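Local coordinates for protein ATP-dependent CLP protease, putative (Plasmodium falciparum, PDB 2F6I) that probably degrades proteins to small peptides as the serine-protease component of an ATP-dependent Clp machine, this chain being its catalytic domain, at residues 62-67 / 94-99; 74-79 / 102-107. All blocks are in the same frame, centred on the assembly; numbering follows the deposited sequence.

Contact 1: residues 62-67 / 94-99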
loop_
_atom_site.group_PDB
_atom_site.type_symbol
_atom_site.label_atom_id
_atom_site.label_comp_id
_atom_site.label_asym_id
_atom_site.label_seq_id
_atom_site.Cartn_x
_atom_site.Cartn_y
_atom_site.Cartn_z
ATOM N N TYR C 62 -21.303 -15.232 -34.589
ATOM C CA TYR C 62 -22.020 -16.457 -34.265
ATOM C C TYR C 62 -23.459 -16.392 -34.746
ATOM O O TYR C 62 -23.930 -17.298 -35.430
ATOM C CB TYR C 62 -21.995 -16.720 -32.756
ATOM C CG TYR C 62 -22.840 -17.908 -32.342
ATOM C CD1 TYR C 62 -24.197 -17.757 -32.051
ATOM C CD2 TYR C 62 -22.294 -19.189 -32.278
ATOM C CE1 TYR C 62 -24.987 -18.851 -31.707
ATOM C CE2 TYR C 62 -23.077 -20.289 -31.938
ATOM C CZ TYR C 62 -24.422 -20.113 -31.653
ATOM O OH TYR C 62 -25.203 -21.197 -31.320
ATOM N N LEU C 63 -24.157 -15.323 -34.382
ATOM C CA LEU C 63 -25.546 -15.158 -34.786
ATOM C C LEU C 63 -25.683 -15.176 -36.304
ATOM O O LEU C 63 -26.469 -15.944 -36.854
ATOM C CB LEU C 63 -26.116 -13.849 -34.229
ATOM C CG LEU C 63 -26.317 -13.761 -32.712
ATOM C CD1 LEU C 63 -26.826 -12.376 -32.336
ATOM C CD2 LEU C 63 -27.302 -14.828 -32.263
ATOM N N ASP C 64 -24.906 -14.341 -36.985
ATOM C CA ASP C 64 -24.975 -14.276 -38.438
ATOM C C ASP C 64 -24.713 -15.639 -39.069
ATOM O O ASP C 64 -25.090 -15.881 -40.213
ATOM C CB ASP C 64 -23.971 -13.258 -38.980
ATOM C CG ASP C 64 -24.293 -12.826 -40.399
ATOM O OD1 ASP C 64 -25.423 -12.341 -40.622
ATOM O OD2 ASP C 64 -23.423 -12.967 -41.286
ATOM N N ASN C 65 -24.075 -16.529 -38.316
ATOM C CA ASN C 65 -23.773 -17.863 -38.813
ATOM C C ASN C 65 -25.011 -18.760 -38.757
ATOM O O ASN C 65 -25.159 -19.674 -39.568
ATOM C CB ASN C 65 -22.644 -18.489 -37.993
ATOM C CG ASN C 65 -22.089 -19.751 -38.630
ATOM O OD1 ASN C 65 -22.830 -20.688 -38.926
ATOM N ND2 ASN C 65 -20.776 -19.780 -38.843
ATOM N N ILE C 66 -25.894 -18.496 -37.796
ATOM C CA ILE C 66 -27.120 -19.272 -37.641
ATOM C C ILE C 66 -28.036 -18.970 -38.821
ATOM O O ILE C 66 -28.365 -19.852 -39.611
ATOM C CB ILE C 66 -27.851 -18.904 -36.330
ATOM C CG1 ILE C 66 -26.916 -19.103 -35.133
ATOM C CG2 ILE C 66 -29.108 -19.747 -36.179
ATOM C CD1 ILE C 66 -26.396 -20.521 -34.977
ATOM N N ASN C 67 -28.449 -17.712 -38.923
ATOM C CA ASN C 67 -29.299 -17.249 -40.012
ATOM C C ASN C 67 -28.974 -15.777 -40.233
ATOM O O ASN C 67 -28.042 -15.250 -39.629
ATOM C CB ASN C 67 -30.780 -17.418 -39.672
ATOM C CG ASN C 67 -31.172 -16.699 -38.402
ATOM O OD1 ASN C 67 -31.287 -17.310 -37.340
ATOM N ND2 ASN C 67 -31.370 -15.390 -38.500
ATOM N N TYR C 94 -19.947 -6.211 -41.862
ATOM C CA TYR C 94 -19.399 -7.391 -42.514
ATOM C C TYR C 94 -20.478 -8.473 -42.600
ATOM O O TYR C 94 -20.645 -9.120 -43.634
ATOM C CB TYR C 94 -18.202 -7.928 -41.724
ATOM C CG TYR C 94 -17.563 -9.164 -42.322
ATOM C CD1 TYR C 94 -16.900 -10.086 -41.510
ATOM C CD2 TYR C 94 -17.610 -9.410 -43.694
ATOM C CE1 TYR C 94 -16.303 -11.222 -42.049
ATOM C CE2 TYR C 94 -17.014 -10.545 -44.243
ATOM C CZ TYR C 94 -16.364 -11.445 -43.415
ATOM O OH TYR C 94 -15.782 -12.570 -43.948
ATOM N N ILE C 95 -21.216 -8.653 -41.508
ATOM C CA ILE C 95 -22.266 -9.661 -41.462
ATOM C C ILE C 95 -23.452 -9.309 -42.356
ATOM O O ILE C 95 -23.694 -8.141 -42.658
ATOM C CB ILE C 95 -22.767 -9.880 -40.013
ATOM C CG1 ILE C 95 -23.396 -8.599 -39.470
ATOM C CG2 ILE C 95 -21.606 -10.301 -39.127
ATOM C CD1 ILE C 95 -24.023 -8.758 -38.101
ATOM N N LYS C 96 -24.182 -10.334 -42.779
ATOM C CA LYS C 96 -25.345 -10.154 -43.640
ATOM C C LYS C 96 -26.540 -9.608 -42.869
ATOM O O LYS C 96 -27.258 -8.737 -43.363
ATOM C CB LYS C 96 -25.718 -11.485 -44.302
ATOM C CG LYS C 96 -25.027 -11.734 -45.640
ATOM C CD LYS C 96 -23.519 -11.554 -45.552
ATOM C CE LYS C 96 -22.870 -11.624 -46.928
ATOM N NZ LYS C 96 -21.411 -11.323 -46.868
ATOM N N SER C 97 -26.745 -10.122 -41.659
ATOM C CA SER C 97 -27.856 -9.694 -40.817
ATOM C C SER C 97 -27.878 -8.184 -40.619
ATOM O O SER C 97 -26.837 -7.546 -40.470
ATOM C CB SER C 97 -27.776 -10.364 -39.444
ATOM O OG SER C 97 -27.868 -11.769 -39.544
ATOM N N ASP C 98 -29.078 -7.616 -40.624
ATOM C CA ASP C 98 -29.230 -6.190 -40.405
ATOM C C ASP C 98 -29.284 -5.984 -38.899
ATOM O O ASP C 98 -29.735 -6.858 -38.160
ATOM C CB ASP C 98 -30.506 -5.681 -41.065
ATOM C CG ASP C 98 -30.342 -5.463 -42.558
ATOM O OD1 ASP C 98 -29.881 -6.395 -43.250
ATOM O OD2 ASP C 98 -30.672 -4.362 -43.046
ATOM N N ILE C 99 -28.824 -4.827 -38.447
ATOM C CA ILE C 99 -28.798 -4.540 -37.025
ATOM C C ILE C 99 -29.623 -3.332 -36.622
ATOM O O ILE C 99 -29.367 -2.222 -37.082
ATOM C CB ILE C 99 -27.348 -4.300 -36.553
ATOM C CG1 ILE C 99 -26.517 -5.565 -36.771
ATOM C CG2 ILE C 99 -27.335 -3.871 -35.089
ATOM C CD1 ILE C 99 -25.073 -5.437 -36.347
#

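Contact 2: residues 74-79 / 102-107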
loop_
_atom_site.group_PDB
_atom_site.type_symbol
_atom_site.label_atom_id
_atom_site.label_comp_id
_atom_site.label_asym_id
_atom_site.label_seq_id
_atom_site.Cartn_x
_atom_site.Cartn_y
_atom_site.Cartn_z
ATOM N N TYR C 74 -29.170 -3.448 -27.708
ATOM C CA TYR C 74 -29.481 -2.373 -26.773
ATOM C C TYR C 74 -28.140 -1.729 -26.441
ATOM O O TYR C 74 -27.169 -2.431 -26.161
ATOM C CB TYR C 74 -30.122 -2.918 -25.494
ATOM C CG TYR C 74 -31.528 -3.448 -25.669
ATOM C CD1 TYR C 74 -31.789 -4.816 -25.612
ATOM C CD2 TYR C 74 -32.601 -2.580 -25.880
ATOM C CE1 TYR C 74 -33.084 -5.310 -25.756
ATOM C CE2 TYR C 74 -33.903 -3.065 -26.026
ATOM C CZ TYR C 74 -34.135 -4.431 -25.962
ATOM O OH TYR C 74 -35.415 -4.922 -26.099
ATOM N N ILE C 75 -28.080 -0.402 -26.479
ATOM C CA ILE C 75 -26.832 0.290 -26.199
ATOM C C ILE C 75 -26.924 1.291 -25.055
ATOM O O ILE C 75 -27.771 2.185 -25.056
ATOM C CB ILE C 75 -26.315 1.028 -27.452
ATOM C CG1 ILE C 75 -26.224 0.055 -28.629
ATOM C CG2 ILE C 75 -24.946 1.635 -27.172
ATOM C CD1 ILE C 75 -25.845 0.718 -29.947
ATOM N N ASN C 76 -26.025 1.123 -24.089
ATOM C CA ASN C 76 -25.915 1.970 -22.906
ATOM C C ASN C 76 -24.434 1.883 -22.565
ATOM O O ASN C 76 -24.032 1.103 -21.708
ATOM C CB ASN C 76 -26.755 1.394 -21.758
ATOM C CG ASN C 76 -26.714 2.256 -20.505
ATOM O OD1 ASN C 76 -26.032 3.280 -20.455
ATOM N ND2 ASN C 76 -27.452 1.839 -19.483
ATOM N N SER C 77 -23.624 2.680 -23.256
ATOM C CA SER C 77 -22.179 2.649 -23.065
ATOM C C SER C 77 -21.511 4.008 -23.229
ATOM O O SER C 77 -21.886 4.793 -24.096
ATOM C CB SER C 77 -21.565 1.660 -24.062
ATOM O OG SER C 77 -20.157 1.791 -24.136
ATOM N N PRO C 78 -20.504 4.299 -22.393
ATOM C CA PRO C 78 -19.777 5.570 -22.448
ATOM C C PRO C 78 -18.686 5.506 -23.509
ATOM O O PRO C 78 -17.871 6.418 -23.635
ATOM C CB PRO C 78 -19.197 5.683 -21.046
ATOM C CG PRO C 78 -18.833 4.257 -20.756
ATOM C CD PRO C 78 -20.062 3.496 -21.236
ATOM N N GLY C 79 -18.679 4.420 -24.271
ATOM C CA GLY C 79 -17.671 4.257 -25.299
ATOM C C GLY C 79 -16.429 3.619 -24.710
ATOM O O GLY C 79 -16.521 2.801 -23.796
ATOM N N ILE C 102 -30.948 0.222 -30.343
ATOM C CA ILE C 102 -31.814 0.903 -29.391
ATOM C C ILE C 102 -30.952 1.367 -28.223
ATOM O O ILE C 102 -30.304 0.562 -27.550
ATOM C CB ILE C 102 -32.923 -0.025 -28.864
ATOM C CG1 ILE C 102 -33.776 -0.521 -30.035
ATOM C CG2 ILE C 102 -33.794 0.725 -27.861
ATOM C CD1 ILE C 102 -34.945 -1.400 -29.624
ATOM N N SER C 103 -30.938 2.671 -27.988
ATOM C CA SER C 103 -30.136 3.227 -26.914
ATOM C C SER C 103 -30.974 3.653 -25.727
ATOM O O SER C 103 -32.135 4.030 -25.870
ATOM C CB SER C 103 -29.362 4.443 -27.413
ATOM O OG SER C 103 -30.248 5.525 -27.645
ATOM N N PHE C 104 -30.372 3.573 -24.549
ATOM C CA PHE C 104 -31.016 4.009 -23.323
ATOM C C PHE C 104 -29.927 4.322 -22.310
ATOM O O PHE C 104 -28.813 3.811 -22.412
ATOM C CB PHE C 104 -32.004 2.961 -22.781
ATOM C CG PHE C 104 -31.380 1.655 -22.377
ATOM C CD1 PHE C 104 -31.528 0.525 -23.177
ATOM C CD2 PHE C 104 -30.700 1.534 -21.169
ATOM C CE1 PHE C 104 -31.013 -0.710 -22.778
ATOM C CE2 PHE C 104 -30.180 0.305 -20.761
ATOM C CZ PHE C 104 -30.339 -0.819 -21.568
ATOM N N GLY C 105 -30.240 5.188 -21.355
ATOM C CA GLY C 105 -29.262 5.555 -20.349
ATOM C C GLY C 105 -28.287 6.593 -20.864
ATOM O O GLY C 105 -28.617 7.773 -20.967
ATOM N N LEU C 106 -27.080 6.154 -21.193
ATOM C CA LEU C 106 -26.061 7.060 -21.692
ATOM C C LEU C 106 -25.283 6.409 -22.821
ATOM O O LEU C 106 -24.863 5.257 -22.714
ATOM C CB LEU C 106 -25.101 7.445 -20.564
ATOM C CG LEU C 106 -24.067 8.512 -20.916
ATOM C CD1 LEU C 106 -24.796 9.774 -21.307
ATOM C CD2 LEU C 106 -23.156 8.782 -19.735
ATOM N N VAL C 107 -25.100 7.151 -23.907
ATOM C CA VAL C 107 -24.358 6.652 -25.056
ATOM C C VAL C 107 -23.381 7.731 -25.487
ATOM O O VAL C 107 -23.739 8.911 -25.535
ATOM C CB VAL C 107 -25.301 6.307 -26.224
ATOM C CG1 VAL C 107 -24.493 5.860 -27.430
ATOM C CG2 VAL C 107 -26.269 5.208 -25.797
#

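Contact 1: residues 62-67 / 94-99
Asp64 and Ser97 are brought together by complementary torsions: chi1 of -162° extends the Asp64 carboxylate from the last turn of helix 50-66, its CG lying beside the carbonyl carbon, while chi1 of -62° keeps the Ser97 hydroxyl beside its own backbone N. The amide and the hydroxyl of Ser97 can thus serve one oxygen. Ser97 N reaches Asp64 OD1 at 2.8 Å, nearly straight at 164°, on the syn side and some way out of the carboxylate plane. Ser97 OG gives its proton to the anti lone pair of Asp64 OD1 at 2.7 Å. The other oxygen, Asp64 OD2, takes the amide of Lys96 (N to OD2, 3.1 Å) from above the plane. The Ile95 side chain crosses that of the aspartate, its CB 3.3 Å from Asp64 CG. Around this site Ser97 OG is also hydrogen-bonded to Arg40, and Ile95 O has a weak bond from Lys204 of a second subunit. The case illustrates how one carboxylate can hold a loop: three donors from two consecutive residues fix its position and rotation, and their partial positive charges probably stabilise the ionised form of Asp64.

Contact 2: residues 74-79 / 102-107
Strands 71-77 and 99-104, the two parallel strands of a beta-alpha-beta unit whose crossover is helix 82-94, meet here near their C-terminal ends. Ile75 takes part in two backbone bonds: its N donates to Ile102 O at 2.7 Å, and its O accepts from Phe104 N at 3.0 Å. On the sheet face that carries Tyr74 and Ile102, these side chains run side by side, Tyr74 CD2 lying 3.9 Å from Ile102 CB. Phe104 crosses the tyrosine, its CE1 approaching Tyr74 CB at 3.6 Å, with Tyr74 CD2 at the edge of the phenylalanine ring.

The strand segments are twisted by 37°, and at Gly105 the second chain turns a corner into strand 106-107 of another sheet. Beyond the corner, the Val107 side chain crosses that of Ile75 at about a right angle, their CG2 atoms 4.1 Å apart. Asn76 bridges this corner. Its chi1 of -178° points the amide across to Leu106, whose N donates to Asn76 OD1 at 3.1 Å from above the carbonyl plane, while Asn76 ND2 lies 3.4 Å from Phe104 CE2, the amide and ring planes 67° apart. Asn76 ND2 is hydrogen-bonded to Glu84 of a third subunit, so both ends of the amide are engaged.

Ser77-Pro78-Gly79 begins the glycine-rich loop that in ClpP proteases supplies part of the oxyanion hole, and strand 106-107 leads into helix 109-116, at whose N-terminal end relatives carry the nucleophilic serine. Ser77 OG accepts from Gly79 N, closing an ST turn, and is hydrogen-bonded to Asp46 O. The Leu106 side chain lies about 7 Å from that of His134, the predicted active-site histidine.

The two contacts, their centres about 21 Å apart, frame the same beta-alpha-beta unit at different depths. Contact 1 is partly buried, its centre about 17 Å from the centre of the chain, and ties the end of helix 50-66, just before the unit, to the loop that leads from the crossover helix into strand 99-104. Contact 2 is buried, its centre about 6 Å from that of the chain, and joins the two strands themselves near their C-terminal ends, close to the predicted active-site histidine. Their chemistry follows this placement: contact 1 relies on one carboxylate and three polar donors, whereas contact 2 combines parallel-strand backbone bonds, apolar and aromatic packing and a neutral amide. Neighbouring subunits reach both.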